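Local coordinates for protein adenosine kinase (PDB 4N09) that probably phosphorylates adenosine to AMP at the expense of ATP, as a purine-salvage adenosine kinase of the PfkB family, at residues C15-D20 with G91-D96; G124-C129 with L137-G142; K133-V138 with D296-G301; Y168-T173 with N198-F203. All coordinates share one frame; numbering follows the deposited sequence.

Interaction 1 of 4, residues C15-D20 with G91-D96. With ADN (adenosine), chain E.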
# COMPACT_ATOMS: atom_id res chain seq x y z
N CYS A 15 -3.93 -6.13 -3.80
CA CYS A 15 -4.16 -5.85 -2.40
C CYS A 15 -5.56 -6.27 -2.02
O CYS A 15 -6.26 -6.91 -2.80
CB CYS A 15 -3.94 -4.36 -2.12
SG CYS A 15 -3.73 -3.92 -0.36
N ASN A 16 -5.98 -5.88 -0.82
CA ASN A 16 -7.30 -6.16 -0.30
C ASN A 16 -8.21 -4.95 -0.42
O ASN A 16 -7.96 -3.95 0.22
CB ASN A 16 -7.16 -6.51 1.16
CG ASN A 16 -6.20 -7.65 1.38
OD1 ASN A 16 -6.10 -8.55 0.53
ND2 ASN A 16 -5.51 -7.64 2.48
N PRO A 17 -9.22 -5.01 -1.29
CA PRO A 17 -10.07 -3.82 -1.44
C PRO A 17 -11.05 -3.71 -0.28
O PRO A 17 -11.77 -4.66 -0.03
CB PRO A 17 -10.78 -4.06 -2.77
CG PRO A 17 -10.75 -5.53 -2.97
CD PRO A 17 -9.59 -6.09 -2.21
N LEU A 18 -11.02 -2.60 0.44
CA LEU A 18 -11.80 -2.42 1.66
C LEU A 18 -12.49 -1.10 1.63
O LEU A 18 -11.95 -0.13 1.09
CB LEU A 18 -10.92 -2.42 2.90
CG LEU A 18 -9.97 -3.59 3.08
CD1 LEU A 18 -9.14 -3.36 4.33
CD2 LEU A 18 -10.72 -4.89 3.15
N LEU A 19 -13.69 -1.06 2.19
CA LEU A 19 -14.42 0.16 2.33
C LEU A 19 -14.10 0.73 3.69
O LEU A 19 -14.27 0.06 4.69
CB LEU A 19 -15.91 -0.07 2.24
CG LEU A 19 -16.65 1.27 2.15
CD1 LEU A 19 -17.07 1.58 0.72
CD2 LEU A 19 -17.83 1.25 3.10
N ASP A 20 -13.63 1.98 3.71
CA ASP A 20 -13.29 2.64 4.95
C ASP A 20 -14.52 3.27 5.58
O ASP A 20 -15.21 4.12 4.96
CB ASP A 20 -12.20 3.70 4.75
CG ASP A 20 -10.83 3.09 4.52
OD1 ASP A 20 -10.64 1.88 4.76
OD2 ASP A 20 -9.91 3.84 4.11
N GLY A 91 -8.04 -7.94 -6.76
CA GLY A 91 -8.46 -8.22 -5.39
C GLY A 91 -9.77 -8.93 -5.46
O GLY A 91 -10.28 -9.18 -6.54
N CYS A 92 -10.34 -9.25 -4.31
CA CYS A 92 -11.64 -9.91 -4.26
C CYS A 92 -12.66 -9.05 -3.51
O CYS A 92 -12.38 -8.55 -2.41
CB CYS A 92 -11.51 -11.27 -3.59
SG CYS A 92 -12.95 -12.35 -3.72
N ILE A 93 -13.83 -8.89 -4.13
CA ILE A 93 -14.99 -8.26 -3.49
C ILE A 93 -16.21 -9.17 -3.59
O ILE A 93 -16.14 -10.25 -4.19
CB ILE A 93 -15.34 -6.91 -4.15
CG1 ILE A 93 -15.58 -7.08 -5.65
CG2 ILE A 93 -14.24 -5.89 -3.87
CD1 ILE A 93 -16.13 -5.85 -6.34
N ALA A 94 -17.31 -8.72 -2.99
CA ALA A 94 -18.63 -9.30 -3.22
C ALA A 94 -19.42 -8.34 -4.08
O ALA A 94 -19.10 -7.15 -4.12
CB ALA A 94 -19.35 -9.50 -1.89
N ASP A 95 -20.42 -8.85 -4.79
CA ASP A 95 -21.38 -8.00 -5.49
C ASP A 95 -22.41 -7.46 -4.49
O ASP A 95 -23.53 -7.96 -4.40
CB ASP A 95 -22.06 -8.78 -6.63
CG ASP A 95 -22.70 -7.85 -7.68
OD1 ASP A 95 -22.31 -6.67 -7.76
OD2 ASP A 95 -23.57 -8.32 -8.45
N ASP A 96 -22.02 -6.44 -3.73
CA ASP A 96 -22.89 -5.79 -2.75
C ASP A 96 -22.70 -4.26 -2.78
O ASP A 96 -22.02 -3.74 -3.67
CB ASP A 96 -22.67 -6.38 -1.36
CG ASP A 96 -21.20 -6.29 -0.88
OD1 ASP A 96 -20.36 -5.52 -1.44
OD2 ASP A 96 -20.88 -7.02 0.10
O5' ADN E . -3.22 3.38 4.46
C5' ADN E . -4.47 3.24 5.15
C4' ADN E . -5.34 2.24 4.43
O4' ADN E . -5.03 0.95 4.92
C3' ADN E . -6.81 2.39 4.66
O3' ADN E . -7.31 2.98 3.47
C2' ADN E . -7.34 0.98 4.87
O2' ADN E . -8.48 0.58 4.05
C1' ADN E . -6.13 0.15 4.53
N9 ADN E . -5.94 -1.11 5.25
C8 ADN E . -5.81 -1.24 6.58
N7 ADN E . -5.59 -2.52 6.95
C5 ADN E . -5.56 -3.19 5.79
C6 ADN E . -5.37 -4.58 5.45
N6 ADN E . -5.16 -5.48 6.41
N1 ADN E . -5.41 -4.87 4.14
C2 ADN E . -5.60 -3.94 3.17
N3 ADN E . -5.79 -2.65 3.41
C4 ADN E . -5.76 -2.26 4.67
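At the passage from the large central sheet to the small lid sheet of this ribokinase-like fold, the ring of P17 packs against I93 and the backbone of C92. P17 CG lies 3.6 Å from I93 CG2, the two side chains crossing at about a right angle, and 3.5 Å from C92 O. With I93 CG1 tucked between backbone N and carbonyl carbon (chi1 56°), it is the CG2 methyl that faces the proline. Beside this, C15 O sits 3.6 Å from G91 CA. No hydrogen bond joins the segments, so the contact is purely van der Waals. Strand 87-94 belongs to the nine-stranded sheet; between its strand 11-14 and strand 18-24 of the five-stranded lid, the chain bends past I93. Carried round by that bend, the other face of 15-20 lines the adenosine site. N16 ND2 donates to adenosine N1 at 3.2 Å with an N-H...N angle of 161°, and L18 CD1 lies over the purine, 3.5 Å from adenosine N3. D20 grips the ribose with both carboxylate oxygens: adenosine O2' donates to D20 OD1 (2.6 Å) and adenosine O3' to D20 OD2 (2.8 Å). At the far end, D96 OD1 N-caps helix 97-109 through G99 N.

Interaction 2 of 4, residues G124-C129 with L137-G142. With ADN (adenosine), chain E.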
# COMPACT_ATOMS: atom_id res chain seq x y z
N GLY A 124 -15.09 -6.42 2.04
CA GLY A 124 -14.36 -6.07 3.26
C GLY A 124 -14.49 -4.60 3.64
O GLY A 124 -14.86 -3.77 2.82
N ALA A 125 -14.18 -4.31 4.89
CA ALA A 125 -14.33 -2.98 5.39
C ALA A 125 -13.29 -2.73 6.45
O ALA A 125 -12.87 -3.65 7.13
CB ALA A 125 -15.74 -2.78 5.96
N CYS A 126 -12.91 -1.46 6.61
CA CYS A 126 -11.94 -1.07 7.61
C CYS A 126 -12.52 0.01 8.51
O CYS A 126 -12.98 1.05 8.04
CB CYS A 126 -10.70 -0.54 6.92
SG CYS A 126 -9.33 -0.25 8.07
N ALA A 127 -12.50 -0.23 9.81
CA ALA A 127 -12.95 0.77 10.76
C ALA A 127 -11.83 1.77 10.97
O ALA A 127 -10.74 1.39 11.36
CB ALA A 127 -13.33 0.11 12.07
N VAL A 128 -12.09 3.03 10.69
CA VAL A 128 -11.06 4.03 10.87
C VAL A 128 -11.44 5.03 11.92
O VAL A 128 -12.39 5.79 11.78
CB VAL A 128 -10.45 4.60 9.55
CG1 VAL A 128 -11.06 4.02 8.28
CG2 VAL A 128 -10.37 6.11 9.52
N CYS A 129 -10.66 5.02 12.99
CA CYS A 129 -10.93 5.81 14.18
C CYS A 129 -10.06 7.03 14.24
O CYS A 129 -8.85 6.92 14.43
CB CYS A 129 -10.68 4.95 15.41
SG CYS A 129 -11.52 3.39 15.30
N LEU A 137 -6.68 1.83 12.74
CA LEU A 137 -7.38 1.03 11.73
C LEU A 137 -7.68 -0.38 12.15
O LEU A 137 -6.83 -1.07 12.68
CB LEU A 137 -6.53 0.96 10.45
CG LEU A 137 -6.01 2.32 9.98
CD1 LEU A 137 -5.20 2.20 8.70
CD2 LEU A 137 -7.15 3.31 9.77
N VAL A 138 -8.90 -0.82 11.88
CA VAL A 138 -9.26 -2.20 12.19
C VAL A 138 -9.89 -2.81 10.95
O VAL A 138 -10.97 -2.41 10.54
CB VAL A 138 -10.24 -2.28 13.38
CG1 VAL A 138 -10.63 -3.72 13.65
CG2 VAL A 138 -9.60 -1.67 14.62
N ALA A 139 -9.18 -3.76 10.34
CA ALA A 139 -9.55 -4.24 9.01
C ALA A 139 -10.29 -5.53 9.11
O ALA A 139 -9.83 -6.48 9.76
CB ALA A 139 -8.33 -4.41 8.14
N ASP A 140 -11.48 -5.55 8.52
CA ASP A 140 -12.29 -6.74 8.43
C ASP A 140 -12.34 -7.14 6.96
O ASP A 140 -13.20 -6.69 6.21
CB ASP A 140 -13.69 -6.50 9.00
CG ASP A 140 -14.59 -7.72 8.89
OD1 ASP A 140 -14.10 -8.83 8.53
OD2 ASP A 140 -15.80 -7.58 9.18
N LEU A 141 -11.43 -8.04 6.57
CA LEU A 141 -11.22 -8.39 5.17
C LEU A 141 -12.44 -8.94 4.46
O LEU A 141 -12.65 -8.66 3.29
CB LEU A 141 -10.07 -9.37 5.07
CG LEU A 141 -8.67 -8.80 4.88
CD1 LEU A 141 -8.39 -7.58 5.72
CD2 LEU A 141 -7.61 -9.86 5.12
N GLY A 142 -13.25 -9.74 5.15
CA GLY A 142 -14.38 -10.38 4.49
C GLY A 142 -14.00 -11.06 3.17
O GLY A 142 -13.16 -11.97 3.15
O5' ADN E . -3.22 3.38 4.46
C5' ADN E . -4.47 3.24 5.15
C4' ADN E . -5.34 2.24 4.43
O4' ADN E . -5.03 0.95 4.92
C3' ADN E . -6.81 2.39 4.66
O3' ADN E . -7.31 2.98 3.47
C2' ADN E . -7.34 0.98 4.87
O2' ADN E . -8.48 0.58 4.05
C1' ADN E . -6.13 0.15 4.53
N9 ADN E . -5.94 -1.11 5.25
C8 ADN E . -5.81 -1.24 6.58
N7 ADN E . -5.59 -2.52 6.95
C5 ADN E . -5.56 -3.19 5.79
C6 ADN E . -5.37 -4.58 5.45
N6 ADN E . -5.16 -5.48 6.41
N1 ADN E . -5.41 -4.87 4.14
C2 ADN E . -5.60 -3.94 3.17
N3 ADN E . -5.79 -2.65 3.41
C4 ADN E . -5.76 -2.26 4.67
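C126 and L137 meet on the adenosine side of two antiparallel strands, with C126 SG 3.9 Å from L137 CB. L137 CG stands anti to the carbonyl carbon (chi1 -49°), and the branch beyond it divides the work: CD2 comes alongside V128, 3.5 Å from V128 CB, while CD1 reaches the ribose, 3.8 Å from adenosine C5'. A139 is on the same face, its CB 3.5 Å from adenosine N7, and L141 CD1 approaches the exocyclic N6. The nucleoside therefore meets a wall of small and branched apolar groups. What fixes their spacing is the backbone pairing. A125 with D140 and A127 with V138 are hydrogen-bonded pairs, each with two N-H...O bonds; A127 N to V138 O is 2.8 Å and D140 N to A125 O is 2.7 Å. C126 with A139, between them, and V128 with L137, beyond A127-V138, are non-hydrogen-bonded pairs; C126 CA also makes a CA-H...O contact with V138 O. The opposite face carries A125, A127, V138 and D140; A127 CB rests 4.1 Å from V138 CB, and F51 of helix 50-55 packs over A125, A127 and D140. Further out, strand 18-24 pairs with 124-131, and strand 40-42 with 134-140. With segment axes at 167°, this is the beta hairpin at the heart of the lid sheet that PfkB-family kinases place over the substrate.

Interaction 3 of 4, residues K133-V138 with D296-G301. With ADP (adenosine-5'-diphosphate), chain F; ADN (adenosine), chain E.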
# COMPACT_ATOMS: atom_id res chain seq x y z
N LYS A 133 -5.26 14.18 14.19
CA LYS A 133 -4.69 13.91 12.86
C LYS A 133 -4.42 12.42 12.59
O LYS A 133 -4.21 12.03 11.43
CB LYS A 133 -3.38 14.67 12.71
CG LYS A 133 -3.47 16.14 13.05
CD LYS A 133 -2.17 16.85 12.74
CE LYS A 133 -2.30 18.32 13.06
NZ LYS A 133 -1.20 19.13 12.46
N GLU A 134 -4.39 11.63 13.68
CA GLU A 134 -4.03 10.20 13.67
C GLU A 134 -5.26 9.35 13.43
O GLU A 134 -6.32 9.66 13.94
CB GLU A 134 -3.34 9.80 14.98
CG GLU A 134 -1.95 10.42 15.07
CD GLU A 134 -0.98 9.59 15.90
OE1 GLU A 134 -0.73 9.94 17.08
OE2 GLU A 134 -0.45 8.58 15.38
N ARG A 135 -5.10 8.30 12.62
CA ARG A 135 -6.14 7.29 12.39
C ARG A 135 -5.67 5.94 12.92
O ARG A 135 -4.50 5.58 12.84
CB ARG A 135 -6.56 7.12 10.89
CG ARG A 135 -7.71 8.01 10.38
CD ARG A 135 -7.27 9.43 10.09
NE ARG A 135 -8.25 10.12 9.24
CZ ARG A 135 -8.46 11.44 9.15
NH1 ARG A 135 -7.77 12.31 9.90
NH2 ARG A 135 -9.40 11.90 8.29
N THR A 136 -6.60 5.18 13.44
CA THR A 136 -6.31 3.88 13.98
C THR A 136 -7.24 2.90 13.28
O THR A 136 -8.45 3.13 13.20
CB THR A 136 -6.56 3.89 15.50
OG1 THR A 136 -5.68 4.83 16.15
CG2 THR A 136 -6.37 2.49 16.10
N LEU A 137 -6.68 1.83 12.74
CA LEU A 137 -7.38 1.03 11.73
C LEU A 137 -7.68 -0.38 12.15
O LEU A 137 -6.83 -1.07 12.68
CB LEU A 137 -6.53 0.96 10.45
CG LEU A 137 -6.01 2.32 9.98
CD1 LEU A 137 -5.20 2.20 8.70
CD2 LEU A 137 -7.15 3.31 9.77
N VAL A 138 -8.90 -0.82 11.88
CA VAL A 138 -9.26 -2.20 12.19
C VAL A 138 -9.89 -2.81 10.95
O VAL A 138 -10.97 -2.41 10.54
CB VAL A 138 -10.24 -2.28 13.38
CG1 VAL A 138 -10.63 -3.72 13.65
CG2 VAL A 138 -9.60 -1.67 14.62
N ASP A 296 -4.29 15.17 8.01
CA ASP A 296 -4.61 13.75 7.93
C ASP A 296 -3.35 12.95 7.57
O ASP A 296 -2.90 12.98 6.43
CB ASP A 296 -5.70 13.60 6.87
CG ASP A 296 -6.18 12.15 6.69
OD1 ASP A 296 -5.93 11.33 7.59
OD2 ASP A 296 -6.85 11.85 5.66
N MET A 297 -2.77 12.31 8.59
CA MET A 297 -1.55 11.50 8.45
C MET A 297 -1.82 10.19 7.74
O MET A 297 -0.92 9.50 7.30
CB MET A 297 -1.00 11.15 9.84
CG MET A 297 -0.45 12.31 10.64
SD MET A 297 0.76 13.21 9.64
CE MET A 297 2.08 11.98 9.46
N ASN A 298 -3.08 9.80 7.69
CA ASN A 298 -3.43 8.50 7.23
C ASN A 298 -3.32 8.35 5.75
O ASN A 298 -3.76 9.24 5.01
CB ASN A 298 -4.86 8.21 7.62
CG ASN A 298 -5.26 6.79 7.35
OD1 ASN A 298 -4.67 5.86 7.93
ND2 ASN A 298 -6.23 6.59 6.48
N GLY A 299 -2.72 7.24 5.33
CA GLY A 299 -2.50 6.99 3.92
C GLY A 299 -1.33 7.74 3.32
O GLY A 299 -1.11 7.66 2.13
N ALA A 300 -0.54 8.46 4.13
CA ALA A 300 0.62 9.16 3.58
C ALA A 300 1.54 8.20 2.85
O ALA A 300 2.04 8.52 1.77
CB ALA A 300 1.40 9.86 4.68
N GLY A 301 1.75 7.03 3.47
CA GLY A 301 2.59 5.99 2.89
C GLY A 301 2.02 5.47 1.59
O GLY A 301 2.77 5.28 0.63
PB ADP F . 3.24 6.25 6.76
O1B ADP F . 3.56 4.81 6.31
O2B ADP F . 1.91 6.83 6.27
O3B ADP F . 3.45 6.55 8.24
PA ADP F . 5.29 8.24 6.57
O1A ADP F . 4.51 8.77 7.77
O2A ADP F . 6.77 7.85 6.71
O3A ADP F . 4.44 7.02 5.97
O5' ADP F . 5.19 9.37 5.43
C5' ADP F . 5.27 9.10 4.05
C4' ADP F . 5.68 10.40 3.45
O4' ADP F . 4.63 11.33 3.64
C3' ADP F . 6.93 10.99 4.09
O3' ADP F . 8.14 10.47 3.51
C2' ADP F . 6.69 12.45 3.82
O2' ADP F . 7.05 12.75 2.49
C1' ADP F . 5.19 12.62 3.89
N9 ADP F . 4.79 13.08 5.25
C8 ADP F . 4.29 12.28 6.21
N7 ADP F . 4.03 13.01 7.31
C5 ADP F . 4.35 14.28 7.06
C6 ADP F . 4.31 15.54 7.81
N6 ADP F . 3.84 15.55 9.07
N1 ADP F . 4.75 16.67 7.21
C2 ADP F . 5.21 16.65 5.95
N3 ADP F . 5.25 15.53 5.24
C4 ADP F . 4.85 14.33 5.72
O5' ADN E . -3.22 3.38 4.46
C5' ADN E . -4.47 3.24 5.15
C4' ADN E . -5.34 2.24 4.43
O4' ADN E . -5.03 0.95 4.92
C3' ADN E . -6.81 2.39 4.66
O3' ADN E . -7.31 2.98 3.47
C2' ADN E . -7.34 0.98 4.87
O2' ADN E . -8.48 0.58 4.05
C1' ADN E . -6.13 0.15 4.53
N9 ADN E . -5.94 -1.11 5.25
C8 ADN E . -5.81 -1.24 6.58
N7 ADN E . -5.59 -2.52 6.95
C5 ADN E . -5.56 -3.19 5.79
C6 ADN E . -5.37 -4.58 5.45
N6 ADN E . -5.16 -5.48 6.41
N1 ADN E . -5.41 -4.87 4.14
C2 ADN E . -5.60 -3.94 3.17
N3 ADN E . -5.79 -2.65 3.41
C4 ADN E . -5.76 -2.26 4.67
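The R135 guanidinium carries the D296 carboxylate on one face: D296 CG sits 3.4 Å above the plane, over its centre, with the two planes 24° apart. R135 NE and D296 OD1, 3.1 Å apart, form a salt bridge by charge alone, because the oxygen is well out of the guanidinium plane and no N-H points at it. N298 crosses the arginine chain at about a right angle, its CB 3.7 Å from R135 CD. The bend of the arginine chain at chi2 (78°) turns the group back over this loop. The loop runs into the GAGD signature of PfkB kinases at the start of helix 300-312, where G301 N meets the ADP phosphate, consistent with the anion hole of these kinases. R135 NH2 also bridges to D336, and D296 OD2 accepts from G337 N. N298 N donates to D296 OD1 (3.2 Å) from above the carboxylate plane, closing an Asx turn that overlaps the type II turn M297-A300. Alongside, M297 N donates to K133 O (3.2 Å), just before strand 134-140. N298 OD1 rests 3.8 Å from L137 CD1, next to the ribose. G299 is the N-cap, and past it G301 N donates to ADP O2B at 2.8 Å, with an N-H...O angle of 136°.

Interaction 4 of 4, residues Y168-T173 with N198-F203. With ADN (adenosine), chain E; EDO (1,2-ethanediol), chain G.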
# COMPACT_ATOMS: atom_id res chain seq x y z
N TYR A 168 3.37 -4.52 -7.93
CA TYR A 168 3.36 -4.03 -6.56
C TYR A 168 2.31 -4.75 -5.73
O TYR A 168 1.12 -4.73 -6.05
CB TYR A 168 3.09 -2.53 -6.52
CG TYR A 168 2.73 -2.07 -5.14
CD1 TYR A 168 3.68 -2.01 -4.14
CD2 TYR A 168 1.43 -1.74 -4.81
CE1 TYR A 168 3.34 -1.60 -2.85
CE2 TYR A 168 1.07 -1.34 -3.54
CZ TYR A 168 2.03 -1.27 -2.55
OH TYR A 168 1.66 -0.87 -1.29
N PHE A 169 2.77 -5.44 -4.70
CA PHE A 169 1.90 -6.09 -3.74
C PHE A 169 2.10 -5.42 -2.41
O PHE A 169 3.23 -5.18 -2.02
CB PHE A 169 2.27 -7.55 -3.55
CG PHE A 169 1.68 -8.46 -4.57
CD1 PHE A 169 0.77 -9.43 -4.21
CD2 PHE A 169 2.05 -8.36 -5.88
CE1 PHE A 169 0.22 -10.27 -5.14
CE2 PHE A 169 1.52 -9.21 -6.82
CZ PHE A 169 0.59 -10.16 -6.45
N SER A 170 1.02 -5.16 -1.70
CA SER A 170 1.16 -4.66 -0.35
C SER A 170 1.50 -5.84 0.54
O SER A 170 1.16 -6.98 0.25
CB SER A 170 -0.12 -3.98 0.12
OG SER A 170 -1.07 -4.96 0.47
N GLY A 171 2.17 -5.56 1.65
CA GLY A 171 2.47 -6.59 2.64
C GLY A 171 1.22 -7.22 3.20
O GLY A 171 1.21 -8.39 3.55
N PHE A 172 0.17 -6.41 3.31
CA PHE A 172 -1.10 -6.88 3.74
C PHE A 172 -1.63 -8.10 2.99
O PHE A 172 -2.48 -8.81 3.53
CB PHE A 172 -2.14 -5.76 3.57
CG PHE A 172 -2.04 -4.65 4.58
CD1 PHE A 172 -1.95 -4.92 5.94
CD2 PHE A 172 -2.11 -3.33 4.17
CE1 PHE A 172 -1.88 -3.90 6.86
CE2 PHE A 172 -2.04 -2.29 5.09
CZ PHE A 172 -1.93 -2.58 6.44
N THR A 173 -1.21 -8.31 1.75
CA THR A 173 -1.66 -9.49 0.98
C THR A 173 -1.10 -10.77 1.55
O THR A 173 -1.58 -11.83 1.23
CB THR A 173 -1.18 -9.50 -0.48
OG1 THR A 173 0.25 -9.50 -0.54
CG2 THR A 173 -1.70 -8.31 -1.22
N ASN A 198 5.64 -3.62 0.01
CA ASN A 198 5.46 -2.67 1.11
C ASN A 198 5.41 -3.52 2.37
O ASN A 198 4.81 -4.58 2.35
CB ASN A 198 4.08 -2.05 0.93
CG ASN A 198 3.92 -0.76 1.68
OD1 ASN A 198 4.24 -0.67 2.86
ND2 ASN A 198 3.41 0.25 0.99
N LEU A 199 6.00 -3.10 3.46
CA LEU A 199 5.91 -3.91 4.68
C LEU A 199 4.57 -3.73 5.38
O LEU A 199 4.19 -4.56 6.20
CB LEU A 199 7.05 -3.61 5.63
CG LEU A 199 8.42 -3.98 5.06
CD1 LEU A 199 9.50 -3.83 6.12
CD2 LEU A 199 8.47 -5.39 4.49
N SER A 200 3.86 -2.66 5.04
CA SER A 200 2.47 -2.43 5.45
C SER A 200 2.20 -2.18 6.93
O SER A 200 1.51 -1.23 7.25
CB SER A 200 1.54 -3.55 4.94
OG SER A 200 1.47 -3.56 3.53
N ALA A 201 2.68 -3.05 7.81
CA ALA A 201 2.41 -2.90 9.24
C ALA A 201 3.31 -3.81 10.06
O ALA A 201 3.67 -4.89 9.60
CB ALA A 201 0.99 -3.26 9.54
N PRO A 202 3.65 -3.40 11.29
CA PRO A 202 4.48 -4.20 12.18
C PRO A 202 3.95 -5.59 12.36
O PRO A 202 4.73 -6.53 12.46
CB PRO A 202 4.39 -3.44 13.48
CG PRO A 202 4.29 -2.02 13.04
CD PRO A 202 3.36 -2.08 11.87
N PHE A 203 2.63 -5.76 12.40
CA PHE A 203 2.10 -7.09 12.69
C PHE A 203 2.46 -8.12 11.61
O PHE A 203 2.53 -9.30 11.88
CB PHE A 203 0.61 -7.06 13.01
CG PHE A 203 -0.29 -6.99 11.83
CD1 PHE A 203 -0.56 -8.12 11.07
CD2 PHE A 203 -0.94 -5.82 11.53
CE1 PHE A 203 -1.44 -8.06 10.01
CE2 PHE A 203 -1.82 -5.75 10.47
CZ PHE A 203 -2.08 -6.87 9.71
O5' ADN E . -3.22 3.38 4.46
C5' ADN E . -4.47 3.24 5.15
C4' ADN E . -5.34 2.24 4.43
O4' ADN E . -5.03 0.95 4.92
C3' ADN E . -6.81 2.39 4.66
O3' ADN E . -7.31 2.98 3.47
C2' ADN E . -7.34 0.98 4.87
O2' ADN E . -8.48 0.58 4.05
C1' ADN E . -6.13 0.15 4.53
N9 ADN E . -5.94 -1.11 5.25
C8 ADN E . -5.81 -1.24 6.58
N7 ADN E . -5.59 -2.52 6.95
C5 ADN E . -5.56 -3.19 5.79
C6 ADN E . -5.37 -4.58 5.45
N6 ADN E . -5.16 -5.48 6.41
N1 ADN E . -5.41 -4.87 4.14
C2 ADN E . -5.60 -3.94 3.17
N3 ADN E . -5.79 -2.65 3.41
C4 ADN E . -5.76 -2.26 4.67
C1 EDO G . 5.16 3.40 2.79
O1 EDO G . 5.92 4.40 3.51
C2 EDO G . 4.32 2.55 3.76
O2 EDO G . 5.04 1.43 4.33
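With CG anti to the backbone N (chi1 -161°), N198 extends toward Y168, and S200, whose OG stands anti to its carbonyl carbon (chi1 -65°), turns its hydroxyl onto the G171-F172 backbone. N198 ND2 donates to Y168 OH at 3.1 Å, the phenol oxygen lying somewhat out of the amide plane, while N198 CB sits at the edge of the tyrosine ring. S200 OG accepts from F172 N at 3.1 Å and, weakly, from G171 N at 2.8 Å; two backbone donors converge on one hydroxyl. Its neighbour S200 CB makes a CH-pi contact, 3.6 Å from the F172 ring centroid and only 5° off the ring normal. These loops follow strands 166-169 and 194-198, parallel neighbours in the central sheet joined through helix 178-190 as a beta-alpha-beta crossover, so both turns open at the same end of the sheet, where the substrate binds. The opposite face of F172 lies against the adenine, adenosine C6 toward its rim; F172 CD1 is 3.3 Å from adenosine N6, and L18 lies on the far side of the purine. F203 CE2 meets the phenylalanine edge, 4.1 Å from F172 CE1, and A201 CB approaches obliquely. Within the second loop N198 OD1 accepts from S200 N (3.0 Å), an Asx turn that sets the serine. In the first, S170 O takes bonds from both T173 N and T173 OG1, holding the short 3-10 turn that carries F172.

Overall arrangement
All four contacts border the adenosine, but from different parts of the fold. Interactions 1, 2 and 4 are buried; interaction 3 is partly so, with K133 exposed. Interactions 2 and 3 share strand 134-140, and interaction 1 joins their sheet through strand 18-24, where L19 pairs with G124 and C126. Interaction 4 belongs to the central sheet and touches interaction 1 where F172 O meets N16. Chemistry follows place: regular backbone pairing within the lid, bare apolar packing where the chain changes sheets, a stacked salt bridge near the ADP, and side-chain-to-backbone bonds with an aromatic face against the adenine at the strand ends. Interaction 3 alone touches both bound nucleotide and nucleoside.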